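Local coordinates for ParM protein (Staphylococcus aureus, PDB 3JS6) that is an actin-like filament-forming protein that probably drives the segregation of plasmid DNA, at residues E210-N215 against I283-I288; V114-G119 against I152-V157; F25-R30 against F66-D71. One frame throughout, in Å; residues are numbered along the deposited sequence.

Contact 1: E210-N215 against I283-I288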
# COMPACT_ATOMS: atom_id res chain seq x y z
N GLU A 210 -4.08 3.31 -22.56
CA GLU A 210 -5.07 2.29 -22.20
C GLU A 210 -5.29 2.17 -20.70
O GLU A 210 -5.74 1.14 -20.21
CB GLU A 210 -4.66 0.94 -22.77
CG GLU A 210 -4.41 0.95 -24.29
CD GLU A 210 -3.98 -0.41 -24.81
OE1 GLU A 210 -3.06 -1.02 -24.22
OE2 GLU A 210 -4.55 -0.86 -25.82
N SER A 211 -4.96 3.23 -19.97
CA SER A 211 -5.13 3.26 -18.52
C SER A 211 -6.13 4.37 -18.23
O SER A 211 -6.24 5.32 -19.00
CB SER A 211 -3.79 3.56 -17.85
OG SER A 211 -2.84 2.59 -18.26
N PHE A 212 -6.89 4.24 -17.15
CA PHE A 212 -7.86 5.27 -16.82
C PHE A 212 -8.32 5.18 -15.38
O PHE A 212 -7.99 4.22 -14.67
CB PHE A 212 -9.08 5.21 -17.75
CG PHE A 212 -9.80 3.88 -17.74
CD1 PHE A 212 -9.31 2.81 -18.50
CD2 PHE A 212 -10.95 3.71 -16.99
CE1 PHE A 212 -9.97 1.58 -18.50
CE2 PHE A 212 -11.62 2.48 -16.98
CZ PHE A 212 -11.13 1.41 -17.74
N VAL A 213 -9.09 6.18 -14.96
CA VAL A 213 -9.62 6.23 -13.61
C VAL A 213 -11.11 6.58 -13.60
O VAL A 213 -11.54 7.47 -14.33
CB VAL A 213 -8.89 7.26 -12.76
CG1 VAL A 213 -9.47 7.26 -11.34
CG2 VAL A 213 -7.40 6.96 -12.73
N ILE A 214 -11.88 5.86 -12.79
CA ILE A 214 -13.31 6.11 -12.64
C ILE A 214 -13.36 6.78 -11.27
O ILE A 214 -12.79 6.27 -10.30
CB ILE A 214 -14.13 4.79 -12.61
CG1 ILE A 214 -13.89 4.00 -13.89
CG2 ILE A 214 -15.61 5.08 -12.45
CD1 ILE A 214 -14.03 4.80 -15.15
N ASN A 215 -14.02 7.93 -11.18
CA ASN A 215 -14.07 8.65 -9.91
C ASN A 215 -15.19 8.19 -8.99
O ASN A 215 -15.93 9.00 -8.44
CB ASN A 215 -14.19 10.16 -10.16
CG ASN A 215 -13.79 10.98 -8.95
OD1 ASN A 215 -12.78 10.70 -8.30
ND2 ASN A 215 -14.58 12.02 -8.65
N ILE A 283 -13.87 -0.11 -24.47
CA ILE A 283 -13.70 1.12 -25.23
C ILE A 283 -12.23 1.52 -25.30
O ILE A 283 -11.71 1.80 -26.38
CB ILE A 283 -14.46 2.31 -24.58
CG1 ILE A 283 -15.97 2.11 -24.71
CG2 ILE A 283 -14.07 3.63 -25.25
CD1 ILE A 283 -16.77 3.09 -23.92
N THR A 284 -11.59 1.54 -24.14
CA THR A 284 -10.20 1.96 -24.01
C THR A 284 -9.10 0.92 -24.19
O THR A 284 -8.14 1.16 -24.92
CB THR A 284 -9.98 2.64 -22.65
OG1 THR A 284 -10.92 3.70 -22.49
CG2 THR A 284 -8.56 3.20 -22.54
N VAL A 285 -9.22 -0.23 -23.52
CA VAL A 285 -8.19 -1.26 -23.60
C VAL A 285 -8.35 -2.12 -24.84
O VAL A 285 -7.37 -2.44 -25.50
CB VAL A 285 -8.19 -2.15 -22.34
CG1 VAL A 285 -6.92 -2.98 -22.32
CG2 VAL A 285 -8.30 -1.29 -21.08
N GLY A 286 -9.58 -2.50 -25.15
CA GLY A 286 -9.82 -3.29 -26.34
C GLY A 286 -10.58 -4.59 -26.13
O GLY A 286 -11.22 -4.80 -25.10
N ASN A 287 -10.50 -5.46 -27.14
CA ASN A 287 -11.17 -6.75 -27.08
C ASN A 287 -10.65 -7.44 -25.84
O ASN A 287 -9.45 -7.65 -25.70
CB ASN A 287 -10.82 -7.57 -28.33
CG ASN A 287 -11.35 -8.99 -28.26
OD1 ASN A 287 -10.97 -9.83 -29.08
ND2 ASN A 287 -12.22 -9.26 -27.30
N ILE A 288 -11.56 -7.80 -24.95
CA ILE A 288 -11.20 -8.47 -23.70
C ILE A 288 -10.45 -9.77 -23.94
O ILE A 288 -9.94 -10.38 -23.00
CB ILE A 288 -12.45 -8.72 -22.85
CG1 ILE A 288 -13.13 -7.37 -22.57
CG2 ILE A 288 -12.08 -9.44 -21.56
CD1 ILE A 288 -14.40 -7.45 -21.75
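The methyl of Thr284 and CG2 of Val285 pack against Glu210 and Phe212 in a small, largely apolar contact, where the end of helix 263-284 meets strand 205-214 in the C-terminal part of the actin-like fold. No hydrogen bond joins the two segments directly. Thr284 CG2 packs on the backbone of Glu210, 3.6 Å from Glu210 CA. With Thr284 OG1 anti to its own carbonyl carbon (chi1 -54°), the hydroxyl turns back to a weak hydrogen bond with Asn280 O and the methyl is left for the strand. The same CG2 lies 4.1 Å from Phe212 CD1, in an oblique approach to the ring. Val285 adds CG2, which stands 3.6 Å from Glu210 O and also reaches the ring edge, 4.2 Å from Phe212 CE1.

The Glu210 side chain is extended beyond CG. Its CG passes 3.8 Å from Thr284 O, and its OE2 ends 3.2 Å from Val285 O. These last two are both acceptors; Lys185 NZ reconciles them, making a salt bridge to Glu210 OE2 and a hydrogen bond to Val285 O. Gly286, with positive phi (126°), is the first residue to leave the helical conformation, and the chain turns away from Glu210 there.

Strand 205-214 is the outermost strand on its side of the five-stranded sheet and pairs with strand 196-202, where Phe212 touches Ile198 and Val285 touches Thr200. Ile214 CD1 meets the Phe212 ring in plane at its edge, and both side chains also lie on Asn280, so that helix 263-284 packs against this margin of the sheet.

Contact 2: V114-G119 against I152-V157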
# COMPACT_ATOMS: atom_id res chain seq x y z
N VAL A 114 19.91 -2.79 5.45
CA VAL A 114 18.81 -3.15 4.58
C VAL A 114 18.87 -2.51 3.22
O VAL A 114 19.68 -1.60 2.96
CB VAL A 114 17.46 -2.67 5.18
CG1 VAL A 114 17.30 -3.16 6.61
CG2 VAL A 114 17.41 -1.11 5.14
N VAL A 115 18.00 -3.01 2.36
CA VAL A 115 17.75 -2.41 1.07
C VAL A 115 16.23 -2.14 1.22
O VAL A 115 15.53 -2.89 1.91
CB VAL A 115 17.97 -3.36 -0.09
CG1 VAL A 115 19.48 -3.57 -0.30
CG2 VAL A 115 17.25 -4.68 0.19
N ILE A 116 15.75 -1.06 0.61
CA ILE A 116 14.33 -0.70 0.68
C ILE A 116 13.68 -0.73 -0.70
O ILE A 116 14.16 -0.09 -1.65
CB ILE A 116 14.14 0.73 1.27
CG1 ILE A 116 14.70 0.78 2.69
CG2 ILE A 116 12.67 1.13 1.23
CD1 ILE A 116 14.62 2.20 3.32
N ALA A 117 12.61 -1.50 -0.82
CA ALA A 117 11.84 -1.59 -2.06
C ALA A 117 10.49 -0.93 -1.79
O ALA A 117 9.80 -1.28 -0.85
CB ALA A 117 11.63 -3.05 -2.44
N THR A 118 10.12 0.05 -2.61
CA THR A 118 8.84 0.69 -2.43
C THR A 118 8.30 1.14 -3.78
O THR A 118 8.89 0.86 -4.83
CB THR A 118 8.96 1.89 -1.49
OG1 THR A 118 7.65 2.37 -1.18
CG2 THR A 118 9.81 3.02 -2.15
N GLY A 119 7.16 1.82 -3.75
CA GLY A 119 6.56 2.30 -4.98
C GLY A 119 6.01 3.71 -4.82
O GLY A 119 5.99 4.27 -3.71
N ILE A 152 20.18 1.90 11.68
CA ILE A 152 19.73 1.44 10.37
C ILE A 152 20.53 2.01 9.22
O ILE A 152 20.55 3.22 9.00
CB ILE A 152 18.25 1.81 10.16
CG1 ILE A 152 17.40 1.08 11.20
CG2 ILE A 152 17.81 1.45 8.73
CD1 ILE A 152 16.39 1.95 11.89
N ASN A 153 21.18 1.14 8.47
CA ASN A 153 21.95 1.54 7.29
C ASN A 153 21.23 1.10 6.03
O ASN A 153 20.81 -0.05 5.93
CB ASN A 153 23.38 0.99 7.37
CG ASN A 153 24.13 1.48 8.59
OD1 ASN A 153 24.59 0.68 9.41
ND2 ASN A 153 24.27 2.80 8.71
N VAL A 154 21.08 1.98 5.06
CA VAL A 154 20.41 1.61 3.83
C VAL A 154 21.46 1.41 2.74
O VAL A 154 22.19 2.34 2.38
CB VAL A 154 19.41 2.69 3.40
CG1 VAL A 154 18.77 2.31 2.07
CG2 VAL A 154 18.30 2.82 4.47
N LYS A 155 21.52 0.19 2.22
CA LYS A 155 22.51 -0.18 1.21
C LYS A 155 22.02 -0.00 -0.21
O LYS A 155 22.81 -0.10 -1.16
CB LYS A 155 22.92 -1.63 1.42
CG LYS A 155 23.44 -1.91 2.80
CD LYS A 155 24.56 -0.95 3.16
CE LYS A 155 25.12 -1.26 4.54
NZ LYS A 155 26.28 -0.37 4.87
N GLY A 156 20.72 0.23 -0.35
CA GLY A 156 20.15 0.41 -1.67
C GLY A 156 18.66 0.69 -1.60
O GLY A 156 17.99 0.32 -0.61
N VAL A 157 18.14 1.33 -2.64
CA VAL A 157 16.71 1.68 -2.73
C VAL A 157 16.19 1.39 -4.13
O VAL A 157 16.84 1.70 -5.12
CB VAL A 157 16.47 3.18 -2.42
CG1 VAL A 157 14.99 3.53 -2.60
CG2 VAL A 157 16.91 3.49 -0.99
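Val114, the residue with most surface buried here, lies beside Asn153, Val154 and Lys155, and its N and O both bond to strand 148-161. Val114 N donates to Asn153 O at 2.9 Å, while Val114 O receives Lys155 N at 2.7 Å in an almost straight bond (176° at the hydrogen). In its side chain, chi1 of -53° puts CG1 anti to the carbonyl carbon and leaves CG2 in the crowded position between the backbone N and the carbonyl carbon. Val114 CG2 lies 3.6 Å from Asn153 O and 4.1 Å from Val154 CG2. Lys155 sets its CB and CG near Val114 O before the chain bends and carries its amine away.

Ile116, next in buried area, repeats the parallel pattern. Its N donates to Gly156 O at 2.9 Å, and its CD1 meets Val154 CG2 at 3.9 Å, the two side chains crossing at about a right angle. Val154 CG2 thus touches both Val114 and Ile116 on one face of the sheet. Strands 111-120 and 148-161 are adjacent parallel strands of the actin-type, ribonuclease H-like sheet, connected through helix 128-137 and the antiparallel strand 141-145; the short segments run 30° apart. Val114 is bridged to Val154 but Ile116 to Val157, so strand 148-161 carries one extra residue, a beta bulge around Lys155 and Gly156. Gly156 N is buried there without a hydrogen-bond partner.

Beyond the bulge the pairing continues: Val157 CA makes a C-H...O contact with Ile116 O at 3.3 Å, and Ile116 also bonds to the backbone of Lys158. Val157 CG1 lies 3.8 Å from Ile116 O, and Val157 packs on Leu137 of helix 128-137. On the other face of the sheet, Val115 and Ala117 meet Leu337 and Tyr330 of helix 325-342, respectively.

Contact 3: F25-R30 against F66-D71; sequences FVIPSR and FGNDLD
Arg30 passes Leu70 with its CB and ends on Asp71. Its CB lies 3.9 Å from Leu70 CD2; farther out, a bend at chi3 (62°) sets NE 3.3 Å from Asp71 OD2, in a weak hydrogen bond. At the tip, Arg30 NH2 forms a salt bridge with Asp71 OD1 at 3.0 Å, donating nearly straight (171°). That oxygen lies in the guanidinium plane and is met on its syn side, but from somewhat out of the carboxylate plane; the two planes stand 66° apart. The remaining nitrogen, NH1, makes a salt bridge with Asp79, so two acids fix the group.

At the backbone, Arg30 O touches the Phe66 ring edge in plane and takes a hydrogen bond from a water that also accepts one from Gly67 N. Ile27 CG2 makes an off-centre CH-pi contact with the Phe66 ring, 4.2 Å from its centroid, and lies 3.5 Å from Gly67 C. Asn68 ND2 gives Val26 O a weak bond and has a stronger partner in Asp50.

Strand 23-33 of the N-terminal actin-like domain is thereby met by the chain around a type I beta turn, Gly67 to Leu70, with Phe66 before it and Asp71 after it.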
# COMPACT_ATOMS: atom_id res chain seq x y z
N PHE A 25 2.95 -5.46 8.60
CA PHE A 25 2.02 -4.58 9.30
C PHE A 25 1.21 -3.74 8.34
O PHE A 25 1.63 -3.52 7.21
CB PHE A 25 2.76 -3.66 10.31
CG PHE A 25 3.53 -2.53 9.67
CD1 PHE A 25 2.87 -1.40 9.17
CD2 PHE A 25 4.93 -2.59 9.57
CE1 PHE A 25 3.57 -0.35 8.57
CE2 PHE A 25 5.65 -1.56 8.98
CZ PHE A 25 4.97 -0.43 8.48
N VAL A 26 0.03 -3.30 8.78
CA VAL A 26 -0.82 -2.42 8.00
C VAL A 26 -1.45 -1.51 9.07
O VAL A 26 -2.09 -1.96 9.98
CB VAL A 26 -1.87 -3.19 7.14
CG1 VAL A 26 -2.68 -4.17 8.00
CG2 VAL A 26 -2.78 -2.16 6.41
N ILE A 27 -1.14 -0.22 8.97
CA ILE A 27 -1.53 0.79 9.95
C ILE A 27 -1.98 2.04 9.21
O ILE A 27 -1.41 2.37 8.16
CB ILE A 27 -0.28 1.14 10.82
CG1 ILE A 27 0.19 -0.13 11.55
CG2 ILE A 27 -0.57 2.30 11.80
CD1 ILE A 27 1.60 -0.05 12.15
N PRO A 28 -3.00 2.74 9.75
CA PRO A 28 -3.49 3.96 9.11
C PRO A 28 -2.37 4.98 8.98
O PRO A 28 -1.52 5.09 9.85
CB PRO A 28 -4.58 4.44 10.08
CG PRO A 28 -5.13 3.16 10.63
CD PRO A 28 -3.86 2.36 10.89
N SER A 29 -2.38 5.73 7.88
CA SER A 29 -1.36 6.74 7.64
C SER A 29 -1.64 7.97 8.51
O SER A 29 -2.04 9.01 8.02
CB SER A 29 -1.38 7.09 6.14
OG SER A 29 -0.47 8.14 5.85
N ARG A 30 -1.43 7.82 9.82
CA ARG A 30 -1.66 8.86 10.82
C ARG A 30 -0.49 8.79 11.77
O ARG A 30 0.07 7.74 11.99
CB ARG A 30 -2.93 8.56 11.65
CG ARG A 30 -4.26 8.71 10.93
CD ARG A 30 -5.42 8.17 11.78
NE ARG A 30 -5.61 8.90 13.04
CZ ARG A 30 -6.00 10.17 13.12
NH1 ARG A 30 -6.23 10.87 12.01
NH2 ARG A 30 -6.19 10.73 14.31
N PHE A 66 3.05 5.99 16.63
CA PHE A 66 2.59 5.34 15.40
C PHE A 66 2.11 3.93 15.69
O PHE A 66 2.78 3.17 16.39
CB PHE A 66 3.76 5.31 14.41
CG PHE A 66 3.42 4.73 13.06
CD1 PHE A 66 2.41 5.27 12.28
CD2 PHE A 66 4.15 3.65 12.56
CE1 PHE A 66 2.12 4.73 11.02
CE2 PHE A 66 3.87 3.12 11.31
CZ PHE A 66 2.85 3.67 10.53
N GLY A 67 0.95 3.58 15.14
CA GLY A 67 0.39 2.25 15.36
C GLY A 67 -1.13 2.23 15.22
O GLY A 67 -1.79 3.28 15.22
N ASN A 68 -1.68 1.03 15.10
CA ASN A 68 -3.12 0.86 14.96
C ASN A 68 -3.94 1.45 16.11
O ASN A 68 -5.06 1.91 15.90
CB ASN A 68 -3.45 -0.62 14.84
CG ASN A 68 -3.11 -1.17 13.49
OD1 ASN A 68 -3.61 -0.68 12.49
ND2 ASN A 68 -2.24 -2.18 13.44
N ASP A 69 -3.38 1.45 17.31
CA ASP A 69 -4.10 1.98 18.47
C ASP A 69 -3.72 3.41 18.83
O ASP A 69 -3.93 3.85 19.97
CB ASP A 69 -3.88 1.10 19.70
CG ASP A 69 -4.61 -0.22 19.61
OD1 ASP A 69 -5.66 -0.25 18.94
OD2 ASP A 69 -4.15 -1.21 20.21
N LEU A 70 -3.17 4.12 17.85
CA LEU A 70 -2.74 5.50 18.06
C LEU A 70 -3.72 6.35 18.87
O LEU A 70 -3.35 6.96 19.88
CB LEU A 70 -2.51 6.19 16.70
CG LEU A 70 -2.11 7.67 16.82
CD1 LEU A 70 -0.79 7.78 17.62
CD2 LEU A 70 -1.94 8.28 15.43
N ASP A 71 -4.96 6.42 18.39
CA ASP A 71 -5.98 7.26 19.01
C ASP A 71 -6.45 6.80 20.38
O ASP A 71 -7.17 7.53 21.08
CB ASP A 71 -7.15 7.45 18.03
CG ASP A 71 -6.69 8.03 16.69
OD1 ASP A 71 -5.75 8.87 16.65
OD2 ASP A 71 -7.27 7.64 15.65
O HOH W 1 -0.69 -4.55 11.61
O HOH W 2 -0.66 5.53 13.43

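Overall arrangement
Along the chain the contacts close one after another: contact 3, then contact 2, then contact 1. Contacts 2 and 3 belong to the same large mixed sheet of the N-terminal actin-like part, with centres 22 Å apart and nearest atoms about 10 Å apart. Strands 15-20 and 4-11 lie between strand 23-33 of contact 3 and strand 111-120 of contact 2. Contact 1 belongs to the separate five-stranded sheet of the C-terminal part, its centre 34 Å from each of the others. It and contact 3 lie on opposite sides of the chain's centre. The three thus sample both halves of the two-domain architecture characteristic of actin-like proteins.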